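Local coordinates for AGR_L_2016p (Agrobacterium tumefaciens, PDB 2GVH), which probably hydrolyses the thioester bond of acyl-CoA molecules, releasing coenzyme A and the free acid, as a tandem hotdog-fold thioesterase, at residues M162-F167 with I183-K188; I34-D39 with A189-A194. One frame throughout, in Å; residues are numbered along the deposited sequence.

Overall arrangement
Both contacts are buried and both use helix 179-198, each meeting it with the first strand of a different five-stranded sheet; their centres lie about 13 Å apart. Contact 1, about 8 Å from the centre of the chain, joins the helix to strand 160-165. Contact 2, about 13 Å out, brings strand 29-35 and the turn after it from the other sheet. Their chemistry differs accordingly: a tyrosine hydroxyl, a selenomethionine and the aliphatic part of a glutamate whose carboxylate turns away to Arg57 in contact 1, wholly apolar side chains in contact 2. The two meet where Met162 CE lies 3.6 Å from Ala189 CB and Lys188 CG 3.8 Å from Ile34 CD1.

Contact 1. Residues M162-F167 with I183-K188; sequences MVEIVF and IAYMTK
Tyr185 reaches from helix 183-188 to strand 162-165 and takes part in every close approach. Its CG stands anti to the backbone N (chi1 -171°), which sends the ring toward the strand, where the hydroxyl arrives beside the main chain: Tyr185 OH lies 2.9 Å from Met162 O, a carbonyl oxygen placed in the ring plane at the edge. Along this tight side the selenomethionine Met162 and Tyr185 run alongside each other, pointing opposite ways, and Met162 SE sits 5.1 Å from the Tyr185 ring centroid, obliquely to the ring normal, a Met-aromatic contact. Glu164 adds its CB, 3.5 Å from Tyr185 CE1.

The looser side begins beyond that CB. A bend at chi2 leads the Glu164 carboxylate away from the helix; OE1 accepts the backbone N of Ile165 at 2.6 Å through its anti lone pair, and OE2 forms a salt bridge with Arg57. Lys188, partly exposed, keeps its NZ 5.4 Å from Glu164 OE2, probably a modest attraction. Val163 is backbone-bonded to Arg30 of strand 29-35, so the two sheets adjoin here. Strand and helix axes approach to 10.4 Å, a spacing filled by side chains, as in the hotdog fold, where the sheet wraps round a long central helix.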
HETATM    1  N   MSE B 162      19.208  -9.244   2.152  1.00 61.91           N
HETATM    2  CA  MSE B 162      17.788  -9.226   2.536  1.00 59.52           C
HETATM    3  C   MSE B 162      16.864  -9.487   1.365  1.00 60.48           C
HETATM    4  O   MSE B 162      17.175  -9.105   0.239  1.00 64.33           O
HETATM    5  CB  MSE B 162      17.447  -7.928   3.238  1.00 58.60           C
HETATM    6  CG  MSE B 162      17.289  -6.732   2.280  1.00 55.89           C
HETATM    7 SE   MSE B 162      17.118  -4.965   3.286  1.00 86.01          SE
HETATM    8  CE  MSE B 162      18.703  -5.004   3.635  1.00 32.60           C
ATOM      9  N   VAL B 163      15.727 -10.126   1.623  1.00 64.56           N
ATOM     10  CA  VAL B 163      14.745 -10.417   0.565  1.00 66.58           C
ATOM     11  C   VAL B 163      13.402  -9.718   0.815  1.00 66.53           C
ATOM     12  O   VAL B 163      13.145  -9.212   1.885  1.00 67.96           O
ATOM     13  CB  VAL B 163      14.497 -11.932   0.365  1.00 66.31           C
ATOM     14  CG1 VAL B 163      15.782 -12.701   0.261  1.00 63.42           C
ATOM     15  CG2 VAL B 163      13.689 -12.462   1.487  1.00 67.21           C
ATOM     16  N   GLU B 164      12.563  -9.708  -0.200  1.00 67.26           N
ATOM     17  CA  GLU B 164      11.203  -9.200  -0.104  1.00 67.96           C
ATOM     18  C   GLU B 164      10.486  -9.797  -1.304  1.00 67.91           C
ATOM     19  O   GLU B 164      11.125 -10.187  -2.293  1.00 67.52           O
ATOM     20  CB  GLU B 164      11.167  -7.664  -0.165  1.00 66.61           C
ATOM     21  CG  GLU B 164       9.773  -7.019   0.068  1.00 75.43           C
ATOM     22  CD  GLU B 164       8.943  -7.671   1.189  1.00 72.40           C
ATOM     23  OE1 GLU B 164       8.349  -8.748   0.960  1.00 73.26           O
ATOM     24  OE2 GLU B 164       8.880  -7.097   2.292  1.00 74.37           O
ATOM     25  N   ILE B 165       9.168  -9.877  -1.226  1.00 69.21           N
ATOM     26  CA  ILE B 165       8.399 -10.352  -2.364  1.00 70.46           C
ATOM     27  C   ILE B 165       8.063  -9.168  -3.227  1.00 67.54           C
ATOM     28  O   ILE B 165       8.023  -8.046  -2.731  1.00 71.17           O
ATOM     29  CB  ILE B 165       7.132 -11.019  -1.898  1.00 72.97           C
ATOM     30  CG1 ILE B 165       7.482 -12.380  -1.336  1.00 76.01           C
ATOM     31  CG2 ILE B 165       6.158 -11.216  -3.049  1.00 78.75           C
ATOM     32  CD1 ILE B 165       6.497 -12.846  -0.335  1.00 89.29           C
ATOM     33  N   VAL B 166       7.867  -9.414  -4.517  1.00 64.49           N
ATOM     34  CA  VAL B 166       7.400  -8.417  -5.469  1.00 61.78           C
ATOM     35  C   VAL B 166       5.862  -8.358  -5.426  1.00 64.19           C
ATOM     36  O   VAL B 166       5.177  -9.341  -5.698  1.00 63.91           O
ATOM     37  CB  VAL B 166       7.926  -8.711  -6.914  1.00 60.91           C
ATOM     38  CG1 VAL B 166       7.366  -7.715  -7.950  1.00 60.14           C
ATOM     39  CG2 VAL B 166       9.433  -8.653  -6.970  1.00 59.58           C
ATOM     40  N   PHE B 167       5.319  -7.208  -5.053  1.00 66.89           N
ATOM     41  CA  PHE B 167       3.864  -7.077  -4.886  1.00 68.67           C
ATOM     42  C   PHE B 167       3.238  -6.566  -6.170  1.00 69.79           C
ATOM     43  O   PHE B 167       3.877  -5.822  -6.917  1.00 70.80           O
ATOM     44  CB  PHE B 167       3.528  -6.095  -3.759  1.00 70.14           C
ATOM     45  CG  PHE B 167       3.936  -6.564  -2.394  1.00 75.75           C
ATOM     46  CD1 PHE B 167       3.255  -7.613  -1.755  1.00 79.97           C
ATOM     47  CD2 PHE B 167       5.016  -5.963  -1.744  1.00 80.11           C
ATOM     48  CE1 PHE B 167       3.639  -8.046  -0.481  1.00 82.83           C
ATOM     49  CE2 PHE B 167       5.419  -6.389  -0.486  1.00 80.16           C
ATOM     50  CZ  PHE B 167       4.721  -7.431   0.157  1.00 84.78           C
ATOM     51  N   ILE B 183      14.782   0.056  -7.509  1.00 62.57           N
ATOM     52  CA  ILE B 183      15.805   0.973  -7.068  1.00 62.64           C
ATOM     53  C   ILE B 183      15.536   1.260  -5.603  1.00 64.45           C
ATOM     54  O   ILE B 183      16.461   1.264  -4.788  1.00 67.83           O
ATOM     55  CB  ILE B 183      15.808   2.253  -7.905  1.00 65.29           C
ATOM     56  CG1 ILE B 183      16.573   2.048  -9.212  1.00 65.72           C
ATOM     57  CG2 ILE B 183      16.478   3.467  -7.171  1.00 61.28           C
ATOM     58  CD1 ILE B 183      16.207   3.108 -10.245  1.00 64.41           C
ATOM     59  N   ALA B 184      14.268   1.449  -5.262  1.00 64.10           N
ATOM     60  CA  ALA B 184      13.907   1.879  -3.899  1.00 64.54           C
ATOM     61  C   ALA B 184      14.275   0.768  -2.918  1.00 63.87           C
ATOM     62  O   ALA B 184      14.767   1.017  -1.845  1.00 64.99           O
ATOM     63  CB  ALA B 184      12.447   2.223  -3.805  1.00 63.46           C
ATOM     64  N   TYR B 185      14.110  -0.470  -3.319  1.00 64.00           N
ATOM     65  CA  TYR B 185      14.532  -1.556  -2.468  1.00 63.65           C
ATOM     66  C   TYR B 185      16.054  -1.501  -2.279  1.00 65.00           C
ATOM     67  O   TYR B 185      16.561  -1.713  -1.177  1.00 66.75           O
ATOM     68  CB  TYR B 185      14.039  -2.894  -3.001  1.00 61.03           C
ATOM     69  CG  TYR B 185      14.269  -4.033  -2.039  1.00 63.72           C
ATOM     70  CD1 TYR B 185      13.487  -4.178  -0.885  1.00 62.90           C
ATOM     71  CD2 TYR B 185      15.292  -4.948  -2.253  1.00 64.77           C
ATOM     72  CE1 TYR B 185      13.706  -5.226   0.035  1.00 63.38           C
ATOM     73  CE2 TYR B 185      15.518  -5.982  -1.354  1.00 67.22           C
ATOM     74  CZ  TYR B 185      14.744  -6.122  -0.215  1.00 67.07           C
ATOM     75  OH  TYR B 185      15.027  -7.191   0.644  1.00 67.78           O
HETATM   76  N   MSE B 186      16.778  -1.102  -3.305  1.00 65.34           N
HETATM   77  CA  MSE B 186      18.208  -1.096  -3.181  1.00 68.01           C
HETATM   78  C   MSE B 186      18.607  -0.024  -2.217  1.00 68.80           C
HETATM   79  O   MSE B 186      19.542  -0.191  -1.454  1.00 72.01           O
HETATM   80  CB  MSE B 186      18.874  -0.873  -4.524  1.00 67.49           C
HETATM   81  CG  MSE B 186      18.672  -1.997  -5.467  1.00 71.77           C
HETATM   82 SE   MSE B 186      19.243  -1.444  -7.250  1.00 80.62          SE
HETATM   83  CE  MSE B 186      21.153  -1.907  -7.105  1.00 75.68           C
ATOM     84  N   THR B 187      17.902   1.079  -2.262  1.00 67.59           N
ATOM     85  CA  THR B 187      18.139   2.181  -1.385  1.00 67.21           C
ATOM     86  C   THR B 187      17.823   1.809   0.049  1.00 65.94           C
ATOM     87  O   THR B 187      18.639   2.024   0.929  1.00 68.61           O
ATOM     88  CB  THR B 187      17.295   3.408  -1.812  1.00 68.58           C
ATOM     89  OG1 THR B 187      17.545   3.667  -3.186  1.00 69.28           O
ATOM     90  CG2 THR B 187      17.717   4.643  -1.045  1.00 64.08           C
ATOM     91  N   LYS B 188      16.635   1.282   0.302  1.00 65.13           N
ATOM     92  CA  LYS B 188      16.351   0.630   1.596  1.00 63.37           C
ATOM     93  C   LYS B 188      17.565  -0.190   2.085  1.00 62.79           C
ATOM     94  O   LYS B 188      18.067   0.055   3.169  1.00 61.19           O
ATOM     95  CB  LYS B 188      15.124  -0.250   1.501  1.00 62.00           C
ATOM     96  CG  LYS B 188      14.588  -0.668   2.838  1.00 63.21           C
ATOM     97  CD  LYS B 188      13.497  -1.662   2.665  1.00 75.49           C
ATOM     98  CE  LYS B 188      12.316  -1.343   3.549  1.00 83.58           C
ATOM     99  NZ  LYS B 188      11.241  -2.313   3.186  1.00 90.50           N
TER

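Contact 2. Residues I34-D39 with A189-A194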
ATOM      1  N   ILE B  34      12.140  -0.911   8.156  1.00 67.43           N
ATOM      2  CA  ILE B  34      12.525   0.229   8.989  1.00 68.14           C
ATOM      3  C   ILE B  34      11.332   0.908   9.598  1.00 67.84           C
ATOM      4  O   ILE B  34      10.406   1.212   8.888  1.00 71.11           O
ATOM      5  CB  ILE B  34      13.230   1.272   8.177  1.00 67.54           C
ATOM      6  CG1 ILE B  34      14.463   0.674   7.561  1.00 65.47           C
ATOM      7  CG2 ILE B  34      13.620   2.471   9.059  1.00 73.39           C
ATOM      8  CD1 ILE B  34      14.627   1.157   6.185  1.00 64.95           C
ATOM      9  N   VAL B  35      11.361   1.162  10.903  1.00 67.85           N
ATOM     10  CA  VAL B  35      10.362   2.054  11.532  1.00 68.63           C
ATOM     11  C   VAL B  35      11.090   3.344  11.900  1.00 70.88           C
ATOM     12  O   VAL B  35      11.971   3.324  12.752  1.00 74.49           O
ATOM     13  CB  VAL B  35       9.773   1.423  12.820  1.00 67.36           C
ATOM     14  CG1 VAL B  35       8.824   2.366  13.512  1.00 67.90           C
ATOM     15  CG2 VAL B  35       9.084   0.141  12.522  1.00 66.62           C
ATOM     16  N   PHE B  36      10.732   4.449  11.275  1.00 71.34           N
ATOM     17  CA  PHE B  36      11.380   5.747  11.554  1.00 72.43           C
ATOM     18  C   PHE B  36      10.969   6.418  12.865  1.00 73.78           C
ATOM     19  O   PHE B  36       9.838   6.246  13.311  1.00 75.54           O
ATOM     20  CB  PHE B  36      11.098   6.738  10.416  1.00 71.46           C
ATOM     21  CG  PHE B  36      11.873   6.468   9.179  1.00 69.96           C
ATOM     22  CD1 PHE B  36      11.389   5.601   8.211  1.00 73.28           C
ATOM     23  CD2 PHE B  36      13.102   7.062   8.980  1.00 68.90           C
ATOM     24  CE1 PHE B  36      12.134   5.323   7.048  1.00 76.19           C
ATOM     25  CE2 PHE B  36      13.850   6.792   7.826  1.00 76.02           C
ATOM     26  CZ  PHE B  36      13.366   5.928   6.862  1.00 74.93           C
ATOM     27  N   PRO B  37      11.871   7.226  13.462  1.00 74.65           N
ATOM     28  CA  PRO B  37      11.564   7.900  14.723  1.00 75.99           C
ATOM     29  C   PRO B  37      10.316   8.750  14.581  1.00 78.44           C
ATOM     30  O   PRO B  37      10.194   9.500  13.622  1.00 80.05           O
ATOM     31  CB  PRO B  37      12.791   8.785  14.954  1.00 74.48           C
ATOM     32  CG  PRO B  37      13.864   8.091  14.250  1.00 73.40           C
ATOM     33  CD  PRO B  37      13.231   7.552  13.007  1.00 74.47           C
ATOM     34  N   GLY B  38       9.381   8.599  15.504  1.00 80.36           N
ATOM     35  CA  GLY B  38       8.176   9.390  15.469  1.00 83.39           C
ATOM     36  C   GLY B  38       7.067   8.887  14.561  1.00 85.61           C
ATOM     37  O   GLY B  38       5.980   9.477  14.558  1.00 86.73           O
ATOM     38  N   ASP B  39       7.306   7.827  13.785  1.00 86.35           N
ATOM     39  CA  ASP B  39       6.207   7.229  12.989  1.00 88.22           C
ATOM     40  C   ASP B  39       5.295   6.329  13.847  1.00 88.84           C
ATOM     41  O   ASP B  39       5.462   5.103  13.870  1.00 88.94           O
ATOM     42  CB  ASP B  39       6.714   6.463  11.764  1.00 88.17           C
ATOM     43  CG  ASP B  39       5.567   5.928  10.893  1.00 88.67           C
ATOM     44  N   ALA B 189      18.061  -1.121   1.280  1.00 59.08           N
ATOM     45  CA  ALA B 189      19.237  -1.893   1.727  1.00 60.95           C
ATOM     46  C   ALA B 189      20.457  -0.998   2.013  1.00 61.20           C
ATOM     47  O   ALA B 189      21.188  -1.218   2.959  1.00 62.74           O
ATOM     48  CB  ALA B 189      19.583  -3.027   0.739  1.00 59.74           C
ATOM     49  N   ALA B 190      20.644   0.055   1.238  1.00 60.31           N
ATOM     50  CA  ALA B 190      21.746   0.983   1.482  1.00 61.49           C
ATOM     51  C   ALA B 190      21.542   1.743   2.802  1.00 63.39           C
ATOM     52  O   ALA B 190      22.480   1.998   3.552  1.00 64.53           O
ATOM     53  CB  ALA B 190      21.847   1.964   0.360  1.00 61.83           C
ATOM     54  N   PHE B 191      20.304   2.111   3.091  1.00 61.75           N
ATOM     55  CA  PHE B 191      20.013   2.745   4.357  1.00 60.94           C
ATOM     56  C   PHE B 191      20.335   1.817   5.517  1.00 63.82           C
ATOM     57  O   PHE B 191      20.944   2.221   6.476  1.00 64.37           O
ATOM     58  CB  PHE B 191      18.550   3.152   4.408  1.00 60.92           C
ATOM     59  CG  PHE B 191      18.149   3.674   5.727  1.00 64.98           C
ATOM     60  CD1 PHE B 191      17.921   2.800   6.793  1.00 60.01           C
ATOM     61  CD2 PHE B 191      18.063   5.029   5.947  1.00 59.25           C
ATOM     62  CE1 PHE B 191      17.592   3.268   8.049  1.00 59.09           C
ATOM     63  CE2 PHE B 191      17.716   5.503   7.199  1.00 68.50           C
ATOM     64  CZ  PHE B 191      17.486   4.626   8.251  1.00 68.53           C
ATOM     65  N   VAL B 192      19.944   0.550   5.410  1.00 66.43           N
ATOM     66  CA  VAL B 192      20.195  -0.421   6.460  1.00 65.48           C
ATOM     67  C   VAL B 192      21.699  -0.549   6.732  1.00 65.99           C
ATOM     68  O   VAL B 192      22.145  -0.233   7.825  1.00 69.19           O
ATOM     69  CB  VAL B 192      19.557  -1.796   6.106  1.00 68.38           C
ATOM     70  CG1 VAL B 192      20.139  -2.965   6.971  1.00 60.09           C
ATOM     71  CG2 VAL B 192      18.041  -1.720   6.196  1.00 67.84           C
ATOM     72  N   ALA B 193      22.478  -0.988   5.752  1.00 63.65           N
ATOM     73  CA  ALA B 193      23.948  -1.098   5.887  1.00 60.20           C
ATOM     74  C   ALA B 193      24.668   0.153   6.384  1.00 61.88           C
ATOM     75  O   ALA B 193      25.460   0.065   7.322  1.00 62.69           O
ATOM     76  CB  ALA B 193      24.581  -1.545   4.573  1.00 58.11           C
ATOM     77  N   ALA B 194      24.427   1.308   5.759  1.00 61.90           N
ATOM     78  CA  ALA B 194      24.953   2.599   6.287  1.00 62.85           C
ATOM     79  C   ALA B 194      24.655   2.817   7.753  1.00 62.59           C
ATOM     80  O   ALA B 194      25.549   3.079   8.549  1.00 63.08           O
ATOM     81  CB  ALA B 194      24.392   3.823   5.489  1.00 62.84           C
TER
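Ile34 CD1 and Phe191 CD1, 3.7 Å apart, are the closest atoms here, an aliphatic tip against an aromatic ring. Ile34 CG1 follows at 4.1 Å from Phe191 CE1. With CG1 of Ile34 anti to the carbonyl carbon (chi1 -60°), the longer branch extends toward the helix, and the two side chains meet at a slant. Val192 joins more loosely, its CG2 4.5 Å from Ile34 CD1.

The aromatic pair comes next. Phe36 and Phe191 approach through one ring carbon each, Phe36 CE2 to Phe191 CE2 at 4.1 Å. Their centroids are 5.7 Å apart and the planes are inclined at 59°, an intermediate geometry. Phe191 has CG anti to its backbone N, and its ring projects from the helix to meet both partners. Ile34 CG2 also sits 3.8 Å above the plane of the Phe36 ring, off-centre, near the ring's periphery; one isoleucine therefore packs on both rings.

The backbone term lies within segment 34-39. A type II beta turn from Phe36 to Asp39 is closed by Asp39 N donating to Phe36 O at 3.0 Å, and Gly38 adopts a positive phi of 83°. This turn leads from strand 29-35 to helix 40-46 and faces the second subunit, where Pro37 O is hydrogen-bonded to Thr40 OG1 of that neighbouring copy.

Helix 189-194 meanwhile lays Ala189, Ala190, Ala193 and Ala194 on the sheet that begins with strand 160-165. Apolar packing thus joins the first strand of one five-stranded sheet to the helix 179-198 that packs on the other sheet, consistent with the double hotdog of tandem thioesterases.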